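Local coordinates for Aac(6')-Ih protein (Acinetobacter baumannii, PDB 4E8O), which probably transfers an acetyl group from acetyl coenzyme A to the 6'-amino group of aminoglycoside antibiotics, a modification that confers resistance to these drugs, at residues Gln142-His145 and Ala146-Gln149; Gly116-Gln119 and Gln120-Trp124. All blocks are in the same frame, centred on the assembly; numbering follows the deposited sequence.

Overall arrangement
Both contacts are single-helix arrangements within the N-acetyltransferase fold of the GNAT superfamily. Contact 2 comes first along the chain, on helix 113-127, which joins strands 96-104 and 132-138 in a beta-alpha-beta unit; contact 1 follows on helix 142-150, after strand 132-138. Their centres lie 18 Å apart and their nearest atoms about 8 Å apart, so the two do not touch. What they share is strand 132-138, an outermost strand of the mixed sheet within the chain, since side chains of both helices rest on it. Glu122 of contact 2 and His145 and His148 of contact 1 each meet the second subunit.

Contact 1. Residues Gln142-His145 and Ala146-Gln149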
ATOM      1  N   GLN B 142      15.221 -10.522  -6.570  1.00 33.43           N
ATOM      2  CA  GLN B 142      16.305  -9.553  -6.728  1.00 34.48           C
ATOM      3  C   GLN B 142      16.451  -9.065  -8.167  1.00 32.53           C
ATOM      4  O   GLN B 142      16.958  -7.969  -8.406  1.00 32.14           O
ATOM      5  CB  GLN B 142      17.628 -10.142  -6.234  1.00 39.43           C
ATOM      6  CG  GLN B 142      17.595 -10.620  -4.788  1.00 43.04           C
ATOM      7  CD  GLN B 142      18.975 -10.957  -4.264  1.00 48.60           C
ATOM      8  OE1 GLN B 142      19.977 -10.773  -4.957  1.00 51.58           O
ATOM      9  NE2 GLN B 142      19.038 -11.447  -3.031  1.00 50.10           N
ATOM     10  N   ILE B 143      16.008  -9.884  -9.117  1.00 31.44           N
ATOM     11  CA  ILE B 143      16.038  -9.514 -10.528  1.00 31.83           C
ATOM     12  C   ILE B 143      15.116  -8.330 -10.788  1.00 29.11           C
ATOM     13  O   ILE B 143      15.464  -7.409 -11.535  1.00 29.20           O
ATOM     14  CB  ILE B 143      15.629 -10.702 -11.419  1.00 34.07           C
ATOM     15  CG1 ILE B 143      16.671 -11.819 -11.312  1.00 38.18           C
ATOM     16  CG2 ILE B 143      15.454 -10.260 -12.866  1.00 33.98           C
ATOM     17  CD1 ILE B 143      16.183 -13.162 -11.812  1.00 39.87           C
ATOM     18  N   SER B 144      13.938  -8.359 -10.168  1.00 26.94           N
ATOM     19  CA  SER B 144      13.012  -7.236 -10.221  1.00 24.80           C
ATOM     20  C   SER B 144      13.646  -6.012  -9.575  1.00 24.95           C
ATOM     21  O   SER B 144      13.399  -4.884  -9.999  1.00 26.32           O
ATOM     22  CB  SER B 144      11.709  -7.591  -9.508  1.00 24.23           C
ATOM     23  OG  SER B 144      10.905  -6.439  -9.307  1.00 22.81           O
ATOM     24  N   HIS B 145      14.457  -6.236  -8.542  1.00 25.58           N
ATOM     25  CA  HIS B 145      15.148  -5.137  -7.867  1.00 26.71           C
ATOM     26  C   HIS B 145      16.163  -4.524  -8.827  1.00 27.41           C
ATOM     27  O   HIS B 145      16.301  -3.306  -8.901  1.00 27.31           O
ATOM     28  CB  HIS B 145      15.866  -5.621  -6.598  1.00 27.62           C
ATOM     29  CG  HIS B 145      14.968  -6.285  -5.603  1.00 27.00           C
ATOM     30  ND1 HIS B 145      15.447  -6.924  -4.477  1.00 28.06           N
ATOM     31  CD2 HIS B 145      13.619  -6.413  -5.557  1.00 24.76           C
ATOM     32  CE1 HIS B 145      14.437  -7.416  -3.787  1.00 27.00           C
ATOM     33  NE2 HIS B 145      13.315  -7.121  -4.421  1.00 25.23           N
ATOM     34  N   ALA B 146      16.875  -5.377  -9.557  1.00 28.01           N
ATOM     35  CA  ALA B 146      17.839  -4.904 -10.546  1.00 29.66           C
ATOM     36  C   ALA B 146      17.135  -4.183 -11.696  1.00 29.14           C
ATOM     37  O   ALA B 146      17.623  -3.164 -12.190  1.00 30.28           O
ATOM     38  CB  ALA B 146      18.692  -6.054 -11.061  1.00 29.78           C
ATOM     39  N   MET B 147      15.991  -4.713 -12.119  1.00 27.89           N
ATOM     40  CA  MET B 147      15.187  -4.076 -13.162  1.00 29.44           C
ATOM     41  C   MET B 147      14.683  -2.695 -12.742  1.00 28.67           C
ATOM     42  O   MET B 147      14.744  -1.744 -13.524  1.00 28.46           O
ATOM     43  CB  MET B 147      13.995  -4.959 -13.550  1.00 29.42           C
ATOM     44  CG  MET B 147      13.057  -4.299 -14.548  1.00 29.80           C
ATOM     45  SD  MET B 147      11.441  -5.098 -14.697  1.00 45.80           S
ATOM     46  CE  MET B 147      10.810  -4.938 -13.030  1.00 35.87           C
ATOM     47  N   HIS B 148      14.183  -2.591 -11.510  1.00 27.82           N
ATOM     48  CA  HIS B 148      13.691  -1.312 -10.994  1.00 27.22           C
ATOM     49  C   HIS B 148      14.786  -0.255 -10.981  1.00 28.55           C
ATOM     50  O   HIS B 148      14.546   0.893 -11.349  1.00 30.13           O
ATOM     51  CB  HIS B 148      13.115  -1.467  -9.585  1.00 26.74           C
ATOM     52  CG  HIS B 148      11.666  -1.836  -9.561  1.00 25.93           C
ATOM     53  ND1 HIS B 148      11.231  -3.138  -9.442  1.00 26.00           N
ATOM     54  CD2 HIS B 148      10.551  -1.072  -9.643  1.00 25.22           C
ATOM     55  CE1 HIS B 148       9.910  -3.161  -9.455  1.00 25.36           C
ATOM     56  NE2 HIS B 148       9.473  -1.921  -9.577  1.00 25.49           N
ATOM     57  N   GLN B 149      15.983  -0.632 -10.547  1.00 28.92           N
ATOM     58  CA  GLN B 149      17.090   0.315 -10.505  1.00 31.79           C
ATOM     59  C   GLN B 149      17.541   0.704 -11.908  1.00 31.32           C
ATOM     60  O   GLN B 149      17.977   1.827 -12.134  1.00 31.41           O
ATOM     61  CB  GLN B 149      18.253  -0.245  -9.676  1.00 35.89           C
ATOM     62  CG  GLN B 149      17.878  -0.551  -8.220  1.00 37.90           C
ATOM     63  CD  GLN B 149      19.037  -1.118  -7.419  1.00 42.76           C
ATOM     64  OE1 GLN B 149      20.028  -1.589  -7.982  1.00 46.07           O
ATOM     65  NE2 GLN B 149      18.919  -1.072  -6.098  1.00 43.20           N
TER
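His148 is bonded twice to the carbonyl oxygen of Ser144, one turn earlier on the helix. Its backbone N lies 2.9 Å from Ser144 O in the regular i to i+4 bond, while ring atom ND1 comes to 2.8 Å from the same Ser144 O. The two donors arrive from opposite faces of the carbonyl plane, and ND1 stands well above that plane, 49° out of it. A weak third link joins ND1 to Ser144 OG at 3.3 Å. That hydroxyl can lie beside the ring because OG is turned anti to the backbone N (chi1 168°), with His148 CE1 also close by. NE2, at the other side of the ring, is hydrogen-bonded to Ser135 OG on strand 132-138; both nitrogens together fix the rotation of the ring. Main-chain i to i+4 bonds continue through helix 142-150 of the GNAT fold: Ala146 N to Gln142 O is 2.8 Å, Met147 N also bonds to Ile143 O, and Gln149 N to His145 O is longer, 3.2 Å. His145 sends its ring off the same helix; Gln142 CA lies 3.5 Å above one face of that ring, offset toward its rim, and His145 NE2 is hydrogen-bonded to Ala138 O. Across the subunit interface, Phe162 of the second subunit stacks on the His148 ring, and Val160 of that subunit packs on His145. Around Ser144, the bent end of Met147 brings CE to 4.0 Å from Ser144 OG, and farther along the helix Gln149 CG rests 3.2 Å from His145 O.

Contact 2. Residues Gly116-Gln119 and Gln120-Trp124; sequences GLVQ and QVEIW
Glu122 lays its side chain obliquely across Val118, one turn earlier, bringing OE2 to 3.8 Å from Val118 CG1. Both residues belong to helix 113-127, the helical arm of a beta-alpha-beta crossover between strands 96-104 and 132-138 in the GNAT fold. Val118 points CG1 anti to its N (chi1 165°), and that placement turns the methyl toward the carboxylate. The acid group is held from outside the helix: OE2 forms a salt bridge with Lys164 of the second subunit, while Phe133 on strand 132-138 touches both Val118 and Glu122. Their backbones are joined as well, since Glu122 N lies 3.3 Å from Val118 O and in the plane of that carbonyl. Gln120 N has a bond to Gly116 O at 3.2 Å and a weak one to Leu117 O at 3.1 Å, and Val121 N makes weak bonds to the oxygens of Leu117 and Val118. Val121 and Leu117 both meet Leu79 of strand 75-84, so this flank of the helix faces the sheet. Gln120 also meets the sheet, at Leu66 and Ile24, and its CG passes 3.4 Å from Gly116 O. Ile123 sets CG1 beside its own backbone N, and this branch, not CG2, lies 3.2 Å from Gln119 O.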
ATOM      1  N   GLY B 116      10.873   3.434 -22.313  1.00 37.18           N
ATOM      2  CA  GLY B 116       9.841   4.163 -23.027  1.00 36.57           C
ATOM      3  C   GLY B 116       8.465   4.008 -22.405  1.00 33.05           C
ATOM      4  O   GLY B 116       7.676   4.954 -22.387  1.00 32.16           O
ATOM      5  N   LEU B 117       8.167   2.813 -21.905  1.00 31.31           N
ATOM      6  CA  LEU B 117       6.877   2.562 -21.270  1.00 29.81           C
ATOM      7  C   LEU B 117       6.754   3.362 -19.973  1.00 28.69           C
ATOM      8  O   LEU B 117       5.733   4.007 -19.723  1.00 27.94           O
ATOM      9  CB  LEU B 117       6.692   1.065 -21.004  1.00 29.20           C
ATOM     10  CG  LEU B 117       6.410   0.173 -22.217  1.00 30.09           C
ATOM     11  CD1 LEU B 117       6.702  -1.284 -21.890  1.00 30.00           C
ATOM     12  CD2 LEU B 117       4.973   0.325 -22.668  1.00 28.98           C
ATOM     13  N   VAL B 118       7.806   3.319 -19.159  1.00 29.69           N
ATOM     14  CA  VAL B 118       7.866   4.075 -17.912  1.00 30.36           C
ATOM     15  C   VAL B 118       7.683   5.569 -18.168  1.00 31.91           C
ATOM     16  O   VAL B 118       6.930   6.238 -17.456  1.00 31.15           O
ATOM     17  CB  VAL B 118       9.202   3.823 -17.185  1.00 31.61           C
ATOM     18  CG1 VAL B 118       9.449   4.867 -16.100  1.00 31.88           C
ATOM     19  CG2 VAL B 118       9.227   2.418 -16.603  1.00 30.95           C
ATOM     20  N   GLN B 119       8.353   6.079 -19.201  1.00 34.09           N
ATOM     21  CA  GLN B 119       8.272   7.494 -19.555  1.00 37.99           C
ATOM     22  C   GLN B 119       6.856   7.930 -19.921  1.00 36.87           C
ATOM     23  O   GLN B 119       6.491   9.085 -19.713  1.00 37.95           O
ATOM     24  CB  GLN B 119       9.233   7.821 -20.708  1.00 43.77           C
ATOM     25  CG  GLN B 119      10.700   7.825 -20.306  1.00 48.00           C
ATOM     26  CD  GLN B 119      11.621   8.281 -21.422  1.00 54.39           C
ATOM     27  OE1 GLN B 119      12.775   7.857 -21.497  1.00 56.65           O
ATOM     28  NE2 GLN B 119      11.123   9.162 -22.287  1.00 57.12           N
ATOM     29  N   GLN B 120       6.065   7.011 -20.467  1.00 34.92           N
ATOM     30  CA  GLN B 120       4.683   7.319 -20.822  1.00 34.77           C
ATOM     31  C   GLN B 120       3.809   7.462 -19.581  1.00 32.31           C
ATOM     32  O   GLN B 120       2.867   8.252 -19.572  1.00 34.14           O
ATOM     33  CB  GLN B 120       4.108   6.257 -21.763  1.00 36.17           C
ATOM     34  CG  GLN B 120       4.695   6.299 -23.173  1.00 40.20           C
ATOM     35  CD  GLN B 120       4.417   7.611 -23.891  1.00 43.85           C
ATOM     36  OE1 GLN B 120       3.286   8.104 -23.899  1.00 44.97           O
ATOM     37  NE2 GLN B 120       5.453   8.186 -24.492  1.00 45.47           N
ATOM     38  N   VAL B 121       4.122   6.704 -18.533  1.00 29.84           N
ATOM     39  CA  VAL B 121       3.396   6.817 -17.268  1.00 28.62           C
ATOM     40  C   VAL B 121       3.627   8.184 -16.625  1.00 28.84           C
ATOM     41  O   VAL B 121       2.692   8.796 -16.103  1.00 29.17           O
ATOM     42  CB  VAL B 121       3.822   5.729 -16.272  1.00 26.87           C
ATOM     43  CG1 VAL B 121       2.967   5.789 -15.012  1.00 26.26           C
ATOM     44  CG2 VAL B 121       3.709   4.363 -16.911  1.00 25.80           C
ATOM     45  N   GLU B 122       4.873   8.654 -16.667  1.00 30.12           N
ATOM     46  CA  GLU B 122       5.255   9.921 -16.043  1.00 32.14           C
ATOM     47  C   GLU B 122       4.553  11.109 -16.687  1.00 33.36           C
ATOM     48  O   GLU B 122       4.087  12.011 -15.992  1.00 33.78           O
ATOM     49  CB  GLU B 122       6.778  10.113 -16.092  1.00 33.85           C
ATOM     50  CG  GLU B 122       7.554   9.064 -15.303  1.00 33.94           C
ATOM     51  CD  GLU B 122       9.045   9.349 -15.237  1.00 37.76           C
ATOM     52  OE1 GLU B 122       9.459  10.491 -15.544  1.00 40.99           O
ATOM     53  OE2 GLU B 122       9.805   8.429 -14.867  1.00 37.95           O
ATOM     54  N   ILE B 123       4.494  11.106 -18.018  1.00 34.77           N
ATOM     55  CA  ILE B 123       3.743  12.115 -18.760  1.00 37.04           C
ATOM     56  C   ILE B 123       2.292  12.082 -18.297  1.00 35.75           C
ATOM     57  O   ILE B 123       1.690  13.121 -18.024  1.00 37.47           O
ATOM     58  CB  ILE B 123       3.799  11.849 -20.277  1.00 39.25           C
ATOM     59  CG1 ILE B 123       5.250  11.865 -20.766  1.00 40.82           C
ATOM     60  CG2 ILE B 123       2.960  12.867 -21.036  1.00 41.38           C
ATOM     61  CD1 ILE B 123       5.417  11.513 -22.235  1.00 42.25           C
ATOM     62  N   TRP B 124       1.751  10.872 -18.193  1.00 32.93           N
ATOM     63  CA  TRP B 124       0.386  10.656 -17.726  1.00 33.17           C
ATOM     64  C   TRP B 124       0.210  11.031 -16.255  1.00 32.39           C
ATOM     65  O   TRP B 124      -0.764  11.686 -15.889  1.00 34.03           O
ATOM     66  CB  TRP B 124      -0.007   9.193 -17.955  1.00 32.82           C
ATOM     67  CG  TRP B 124      -1.331   8.805 -17.348  1.00 33.08           C
ATOM     68  CD1 TRP B 124      -2.571   9.212 -17.750  1.00 35.33           C
ATOM     69  CD2 TRP B 124      -1.541   7.913 -16.246  1.00 30.83           C
ATOM     70  NE1 TRP B 124      -3.535   8.637 -16.961  1.00 34.35           N
ATOM     71  CE2 TRP B 124      -2.929   7.834 -16.028  1.00 31.46           C
ATOM     72  CE3 TRP B 124      -0.687   7.177 -15.420  1.00 28.82           C
ATOM     73  CZ2 TRP B 124      -3.484   7.046 -15.016  1.00 29.04           C
ATOM     74  CZ3 TRP B 124      -1.236   6.396 -14.421  1.00 27.15           C
ATOM     75  CH2 TRP B 124      -2.622   6.333 -14.228  1.00 27.22           C
TER